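Local atomic coordinates of Myo-inositol 2-dehydrogenase (Lactobacillus plantarum WCFS1, PDB entry 3CEA), a protein that probably catalyses the NAD-dependent oxidation of myo-inositol at its 2-hydroxyl, as an oxidoreductase with a Rossmann-type nucleotide-binding domain. Residues 72-85 / 96-110. Sequence-based numbering, arbitrary orientation.
Sequences IDAIFIVAPTPFHP and LNVFCEKPLGLDFNE. With NAD (nicotinamide-adenine-dinucleotide), chain E.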
loop_
_atom_site.group_PDB
_atom_site.type_symbol
_atom_site.label_atom_id
_atom_site.label_comp_id
_atom_site.label_asym_id
_atom_site.label_seq_id
_atom_site.Cartn_x
_atom_site.Cartn_y
_atom_site.Cartn_z
ATOM N N ILE A 72 49.134 10.344 -0.366
ATOM C CA ILE A 72 47.822 9.826 0.032
ATOM C C ILE A 72 47.899 8.590 0.927
ATOM O O ILE A 72 48.807 7.764 0.793
ATOM C CB ILE A 72 46.915 9.518 -1.195
ATOM C CG1 ILE A 72 47.724 8.852 -2.318
ATOM C CG2 ILE A 72 46.215 10.794 -1.674
ATOM C CD1 ILE A 72 46.887 8.279 -3.445
ATOM N N ASP A 73 46.931 8.479 1.834
ATOM C CA ASP A 73 46.818 7.342 2.749
ATOM C C ASP A 73 45.898 6.266 2.180
ATOM O O ASP A 73 46.070 5.079 2.463
ATOM C CB ASP A 73 46.270 7.800 4.106
ATOM C CG ASP A 73 47.107 8.898 4.744
ATOM O OD1 ASP A 73 48.302 8.658 5.028
ATOM O OD2 ASP A 73 46.562 10.001 4.971
ATOM N N ALA A 74 44.918 6.692 1.386
ATOM C CA ALA A 74 43.879 5.801 0.884
ATOM C C ALA A 74 43.457 6.126 -0.547
ATOM O O ALA A 74 43.601 7.260 -1.013
ATOM C CB ALA A 74 42.668 5.827 1.814
ATOM N N ILE A 75 42.927 5.116 -1.234
ATOM C CA ILE A 75 42.445 5.273 -2.601
ATOM C C ILE A 75 41.073 4.616 -2.778
ATOM O O ILE A 75 40.770 3.598 -2.145
ATOM C CB ILE A 75 43.480 4.740 -3.636
ATOM C CG1 ILE A 75 43.140 5.226 -5.050
ATOM C CG2 ILE A 75 43.609 3.212 -3.559
ATOM C CD1 ILE A 75 44.325 5.246 -6.000
ATOM N N PHE A 76 40.244 5.228 -3.622
ATOM C CA PHE A 76 38.929 4.695 -3.964
ATOM C C PHE A 76 38.887 4.320 -5.441
ATOM O O PHE A 76 39.000 5.183 -6.313
ATOM C CB PHE A 76 37.832 5.711 -3.621
ATOM C CG PHE A 76 37.715 6.004 -2.152
ATOM C CD1 PHE A 76 38.515 6.976 -1.555
ATOM C CD2 PHE A 76 36.811 5.302 -1.361
ATOM C CE1 PHE A 76 38.416 7.245 -0.196
ATOM C CE2 PHE A 76 36.702 5.563 0.003
ATOM C CZ PHE A 76 37.507 6.540 0.586
ATOM N N ILE A 77 38.745 3.028 -5.714
ATOM C CA ILE A 77 38.711 2.532 -7.088
ATOM C C ILE A 77 37.267 2.339 -7.567
ATOM O O ILE A 77 36.598 1.362 -7.219
ATOM C CB ILE A 77 39.557 1.239 -7.266
ATOM C CG1 ILE A 77 41.013 1.493 -6.861
ATOM C CG2 ILE A 77 39.488 0.734 -8.708
ATOM C CD1 ILE A 77 41.806 0.236 -6.533
ATOM N N VAL A 78 36.797 3.308 -8.350
ATOM C CA VAL A 78 35.479 3.258 -8.978
ATOM C C VAL A 78 35.653 3.282 -10.505
ATOM O O VAL A 78 34.872 3.906 -11.232
ATOM C CB VAL A 78 34.564 4.424 -8.509
ATOM C CG1 VAL A 78 33.096 4.040 -8.662
ATOM C CG2 VAL A 78 34.855 4.799 -7.058
ATOM N N ALA A 79 36.704 2.612 -10.972
ATOM C CA ALA A 79 36.934 2.383 -12.394
ATOM C C ALA A 79 36.245 1.072 -12.783
ATOM O O ALA A 79 35.813 0.332 -11.900
ATOM C CB ALA A 79 38.429 2.319 -12.677
ATOM N N PRO A 80 36.122 0.779 -14.097
ATOM C CA PRO A 80 35.486 -0.471 -14.539
ATOM C C PRO A 80 36.114 -1.731 -13.934
ATOM O O PRO A 80 37.288 -1.726 -13.564
ATOM C CB PRO A 80 35.695 -0.455 -16.056
ATOM C CG PRO A 80 35.827 0.980 -16.401
ATOM C CD PRO A 80 36.542 1.606 -15.244
ATOM N N THR A 81 35.323 -2.800 -13.865
ATOM C CA THR A 81 35.707 -4.057 -13.210
ATOM C C THR A 81 37.023 -4.708 -13.689
ATOM O O THR A 81 37.802 -5.175 -12.853
ATOM C CB THR A 81 34.547 -5.085 -13.252
ATOM O OG1 THR A 81 33.358 -4.472 -12.744
ATOM C CG2 THR A 81 34.864 -6.309 -12.411
ATOM N N PRO A 82 37.274 -4.759 -15.019
ATOM C CA PRO A 82 38.530 -5.376 -15.468
ATOM C C PRO A 82 39.801 -4.745 -14.883
ATOM O O PRO A 82 40.813 -5.434 -14.739
ATOM C CB PRO A 82 38.492 -5.179 -16.990
ATOM C CG PRO A 82 37.052 -5.085 -17.315
ATOM C CD PRO A 82 36.460 -4.319 -16.169
ATOM N N PHE A 83 39.737 -3.458 -14.547
ATOM C CA PHE A 83 40.898 -2.719 -14.041
ATOM C C PHE A 83 41.083 -2.825 -12.525
ATOM O O PHE A 83 42.100 -2.389 -11.990
ATOM C CB PHE A 83 40.822 -1.249 -14.460
ATOM C CG PHE A 83 40.876 -1.037 -15.944
ATOM C CD1 PHE A 83 42.094 -1.046 -16.619
ATOM C CD2 PHE A 83 39.708 -0.822 -16.670
ATOM C CE1 PHE A 83 42.150 -0.850 -17.998
ATOM C CE2 PHE A 83 39.752 -0.622 -18.051
ATOM C CZ PHE A 83 40.977 -0.636 -18.716
ATOM N N HIS A 84 40.098 -3.407 -11.845
ATOM C CA HIS A 84 40.111 -3.541 -10.387
ATOM C C HIS A 84 41.323 -4.299 -9.821
ATOM O O HIS A 84 41.971 -3.795 -8.908
ATOM C CB HIS A 84 38.806 -4.178 -9.891
ATOM C CG HIS A 84 37.619 -3.269 -9.947
ATOM N ND1 HIS A 84 36.409 -3.594 -9.373
ATOM C CD2 HIS A 84 37.457 -2.039 -10.491
ATOM C CE1 HIS A 84 35.549 -2.613 -9.572
ATOM N NE2 HIS A 84 36.161 -1.656 -10.247
ATOM N N PRO A 85 41.627 -5.509 -10.349
ATOM C CA PRO A 85 42.758 -6.269 -9.805
ATOM C C PRO A 85 44.103 -5.552 -9.946
ATOM O O PRO A 85 44.848 -5.449 -8.968
ATOM C CB PRO A 85 42.751 -7.557 -10.640
ATOM C CG PRO A 85 41.367 -7.666 -11.159
ATOM C CD PRO A 85 40.967 -6.256 -11.436
ATOM N N LEU A 96 49.220 1.924 0.197
ATOM C CA LEU A 96 47.915 2.566 0.312
ATOM C C LEU A 96 46.848 1.632 0.881
ATOM O O LEU A 96 46.902 0.414 0.695
ATOM C CB LEU A 96 47.462 3.094 -1.056
ATOM C CG LEU A 96 47.907 4.471 -1.569
ATOM C CD1 LEU A 96 49.424 4.645 -1.607
ATOM C CD2 LEU A 96 47.321 4.708 -2.949
ATOM N N ASN A 97 45.886 2.220 1.588
ATOM C CA ASN A 97 44.668 1.522 1.971
ATOM C C ASN A 97 43.690 1.627 0.812
ATOM O O ASN A 97 43.569 2.685 0.193
ATOM C CB ASN A 97 44.074 2.127 3.245
ATOM C CG ASN A 97 45.016 2.025 4.432
ATOM O OD1 ASN A 97 45.094 0.987 5.094
ATOM N ND2 ASN A 97 45.738 3.107 4.710
ATOM N N VAL A 98 43.003 0.530 0.509
ATOM C CA VAL A 98 42.203 0.449 -0.710
ATOM C C VAL A 98 40.724 0.181 -0.444
ATOM O O VAL A 98 40.363 -0.787 0.231
ATOM C CB VAL A 98 42.756 -0.629 -1.690
ATOM C CG1 VAL A 98 41.890 -0.726 -2.938
ATOM C CG2 VAL A 98 44.197 -0.330 -2.072
ATOM N N PHE A 99 39.882 1.062 -0.978
ATOM C CA PHE A 99 38.461 0.794 -1.119
ATOM C C PHE A 99 38.186 0.537 -2.596
ATOM O O PHE A 99 38.257 1.451 -3.419
ATOM C CB PHE A 99 37.627 1.972 -0.611
ATOM C CG PHE A 99 36.139 1.734 -0.659
ATOM C CD1 PHE A 99 35.415 1.974 -1.828
ATOM C CD2 PHE A 99 35.461 1.281 0.469
ATOM C CE1 PHE A 99 34.042 1.758 -1.878
ATOM C CE2 PHE A 99 34.084 1.065 0.430
ATOM C CZ PHE A 99 33.373 1.303 -0.747
ATOM N N CYS A 100 37.889 -0.715 -2.925
ATOM C CA CYS A 100 37.593 -1.095 -4.301
ATOM C C CYS A 100 36.116 -1.429 -4.448
ATOM O O CYS A 100 35.549 -2.156 -3.627
ATOM C CB CYS A 100 38.452 -2.291 -4.721
ATOM S SG CYS A 100 38.427 -2.663 -6.490
ATOM N N GLU A 101 35.495 -0.895 -5.495
ATOM C CA GLU A 101 34.104 -1.208 -5.800
ATOM C C GLU A 101 33.920 -2.656 -6.232
ATOM O O GLU A 101 34.870 -3.314 -6.663
ATOM C CB GLU A 101 33.539 -0.264 -6.869
ATOM C CG GLU A 101 32.834 0.973 -6.310
ATOM C CD GLU A 101 31.651 0.643 -5.398
ATOM O OE1 GLU A 101 31.126 -0.492 -5.451
ATOM O OE2 GLU A 101 31.235 1.536 -4.629
ATOM N N LYS A 102 32.690 -3.143 -6.093
ATOM C CA LYS A 102 32.328 -4.493 -6.506
ATOM C C LYS A 102 32.181 -4.543 -8.032
ATOM O O LYS A 102 31.874 -3.525 -8.652
ATOM C CB LYS A 102 31.028 -4.927 -5.805
ATOM C CG LYS A 102 29.765 -4.197 -6.264
ATOM C CD LYS A 102 29.059 -4.978 -7.364
ATOM C CE LYS A 102 28.414 -4.061 -8.389
ATOM N NZ LYS A 102 27.609 -4.819 -9.386
ATOM N N PRO A 103 32.437 -5.712 -8.651
ATOM C CA PRO A 103 33.019 -6.926 -8.075
ATOM C C PRO A 103 34.540 -6.816 -8.013
ATOM O O PRO A 103 35.103 -5.831 -8.497
ATOM C CB PRO A 103 32.607 -8.030 -9.063
ATOM C CG PRO A 103 31.875 -7.347 -10.193
ATOM C CD PRO A 103 32.117 -5.883 -10.077
ATOM N N LEU A 104 35.195 -7.814 -7.421
ATOM C CA LEU A 104 36.658 -7.825 -7.317
ATOM C C LEU A 104 37.340 -7.800 -8.687
ATOM O O LEU A 104 38.355 -7.125 -8.870
ATOM C CB LEU A 104 37.144 -9.029 -6.496
ATOM C CG LEU A 104 36.738 -9.095 -5.019
ATOM C CD1 LEU A 104 37.178 -10.411 -4.401
ATOM C CD2 LEU A 104 37.293 -7.920 -4.219
ATOM N N GLY A 105 36.769 -8.533 -9.639
ATOM C CA GLY A 105 37.293 -8.610 -10.998
ATOM C C GLY A 105 36.442 -9.532 -11.849
ATOM O O GLY A 105 35.281 -9.778 -11.525
ATOM N N LEU A 106 37.021 -10.041 -12.935
ATOM C CA LEU A 106 36.316 -10.955 -13.838
ATOM C C LEU A 106 37.072 -12.260 -14.052
ATOM O O LEU A 106 36.496 -13.341 -13.931
ATOM C CB LEU A 106 36.022 -10.284 -15.185
ATOM C CG LEU A 106 35.114 -9.051 -15.175
ATOM C CD1 LEU A 106 34.954 -8.516 -16.577
ATOM C CD2 LEU A 106 33.755 -9.366 -14.558
ATOM N N ASP A 107 38.360 -12.146 -14.374
ATOM C CA ASP A 107 39.241 -13.300 -14.544
ATOM C C ASP A 107 39.631 -13.868 -13.183
ATOM O O ASP A 107 40.092 -13.134 -12.309
ATOM C CB ASP A 107 40.491 -12.896 -15.339
ATOM C CG ASP A 107 41.471 -14.049 -15.541
ATOM O OD1 ASP A 107 41.030 -15.198 -15.771
ATOM O OD2 ASP A 107 42.695 -13.797 -15.480
ATOM N N PHE A 108 39.447 -15.177 -13.012
ATOM C CA PHE A 108 39.776 -15.858 -11.754
ATOM C C PHE A 108 41.272 -15.844 -11.424
ATOM O O PHE A 108 41.647 -15.851 -10.248
ATOM C CB PHE A 108 39.256 -17.301 -11.755
ATOM C CG PHE A 108 37.757 -17.412 -11.637
ATOM C CD1 PHE A 108 37.081 -16.858 -10.549
ATOM C CD2 PHE A 108 37.020 -18.094 -12.606
ATOM C CE1 PHE A 108 35.694 -16.965 -10.439
ATOM C CE2 PHE A 108 35.631 -18.210 -12.502
ATOM C CZ PHE A 108 34.969 -17.646 -11.413
ATOM N N ASN A 109 42.113 -15.834 -12.457
ATOM C CA ASN A 109 43.563 -15.736 -12.283
ATOM C C ASN A 109 43.987 -14.377 -11.726
ATOM O O ASN A 109 44.805 -14.308 -10.808
ATOM C CB ASN A 109 44.294 -16.017 -13.600
ATOM C CG ASN A 109 44.182 -17.469 -14.041
ATOM O OD1 ASN A 109 44.246 -18.393 -13.225
ATOM N ND2 ASN A 109 44.028 -17.676 -15.346
ATOM N N GLU A 110 43.419 -13.309 -12.286
ATOM C CA GLU A 110 43.684 -11.941 -11.835
ATOM C C GLU A 110 43.236 -11.707 -10.395
ATOM O O GLU A 110 43.939 -11.053 -9.625
ATOM C CB GLU A 110 42.999 -10.921 -12.751
ATOM C CG GLU A 110 43.681 -10.699 -14.097
ATOM C CD GLU A 110 43.106 -9.511 -14.855
ATOM O OE1 GLU A 110 42.928 -8.432 -14.244
ATOM O OE2 GLU A 110 42.835 -9.651 -16.068
HETATM P PA NAD E . 31.331 4.308 -15.567
HETATM O O1A NAD E . 30.122 5.157 -15.477
HETATM O O2A NAD E . 31.561 3.822 -16.945
HETATM O O5B NAD E . 32.597 5.131 -15.009
HETATM C C5B NAD E . 33.912 4.643 -15.178
HETATM C C4B NAD E . 34.917 5.755 -14.884
HETATM O O4B NAD E . 36.225 5.224 -14.754
HETATM C C3B NAD E . 34.966 6.792 -15.994
HETATM O O3B NAD E . 34.922 8.062 -15.394
HETATM C C2B NAD E . 36.303 6.573 -16.676
HETATM O O2B NAD E . 36.892 7.779 -17.111
HETATM C C1B NAD E . 37.138 5.909 -15.593
HETATM N N9A NAD E . 38.125 4.972 -16.163
HETATM C C8A NAD E . 37.882 3.945 -17.041
HETATM N N7A NAD E . 39.049 3.320 -17.316
HETATM C C5A NAD E . 40.036 3.937 -16.629
HETATM C C6A NAD E . 41.405 3.707 -16.552
HETATM N N6A NAD E . 41.907 2.579 -17.042
HETATM N N1A NAD E . 42.185 4.518 -15.747
HETATM C C2A NAD E . 41.608 5.550 -15.024
HETATM N N3A NAD E . 40.245 5.774 -15.107
HETATM C C4A NAD E . 39.471 4.980 -15.896
HETATM O O3 NAD E . 31.211 3.053 -14.563
HETATM P PN NAD E . 30.405 3.151 -13.170
HETATM O O1N NAD E . 30.696 4.455 -12.526
HETATM O O2N NAD E . 29.014 2.737 -13.442
HETATM O O5D NAD E . 31.041 1.984 -12.266
HETATM C C5D NAD E . 32.427 1.799 -12.098
HETATM C C4D NAD E . 32.628 0.605 -11.170
HETATM O O4D NAD E . 31.715 0.669 -10.088
HETATM C C3D NAD E . 32.398 -0.717 -11.887
HETATM O O3D NAD E . 33.482 -1.577 -11.623
HETATM C C2D NAD E . 31.117 -1.264 -11.287
HETATM O O2D NAD E . 31.168 -2.659 -11.111
HETATM C C1D NAD E . 30.996 -0.544 -9.950
HETATM N N1N NAD E . 29.587 -0.291 -9.589
HETATM C C2N NAD E . 29.144 -0.674 -8.348
HETATM C C3N NAD E . 27.815 -0.454 -7.971
HETATM C C7N NAD E . 27.361 -0.707 -6.561
HETATM O O7N NAD E . 25.985 -0.902 -6.327
HETATM N N7N NAD E . 28.254 -0.744 -5.567
HETATM C C4N NAD E . 26.941 0.157 -8.867
HETATM C C5N NAD E . 27.398 0.542 -10.126
HETATM C C6N NAD E . 28.728 0.312 -10.475
#
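Asp73 O takes two donors from one residue: the backbone N of Asn97 and its side-chain ND2, each 3.0 Å away. The backbone N-H points almost straight at the oxygen (175°), whereas ND2 sits above the carbonyl plane. Chi1 of -61° sets CG of Asn97 beside its own backbone N, which brings ND2 round to the oxygen already held by that N; OD1 accepts from Ile125 N. From here strands 74-77 and 97-100 run parallel, joined by backbone bonds from Ile75 N to Asn97 O, Phe99 N to Ile75 O, Ile77 N to Phe99 O and Glu101 N to Ile77 O. On one face the Phe76 ring brings CD2 to 3.5 Å from Phe99 CB, the two ring planes inclined at 45°; Phe305 of helix 295-311 meets both rings. The other face carries Ile75, Ile77, Val98 and Cys100, with Ile77 CD1 against Val98 CG1 at 3.7 Å. Helix 84-93 links the strands in a beta-alpha-beta unit of the Rossmann fold, and the loops after their C-terminal ends help to hold NAD. Here the His84 imidazole is fixed at both nitrogens: ND1 donates to Pro103 O (2.7 Å), close to the ring plane, and NE2 to Ala79 O. Cys100 SG lies over one ring face, 3.9 Å from the centroid, and Thr81 CA covers the opposite one. Ala79 O also accepts from hydroxyl O3D of the nicotinamide ribose, which is hydrogen-bonded to Thr81 OG1 too, while Lys102 O, the carbonyl oxygen of the cis peptide bond to Pro103, accepts from O2D. Glu101 offers OE1 to the carboxamide N7N of NAD at 2.9 Å and to Lys102 N; OE2 is bonded to His23.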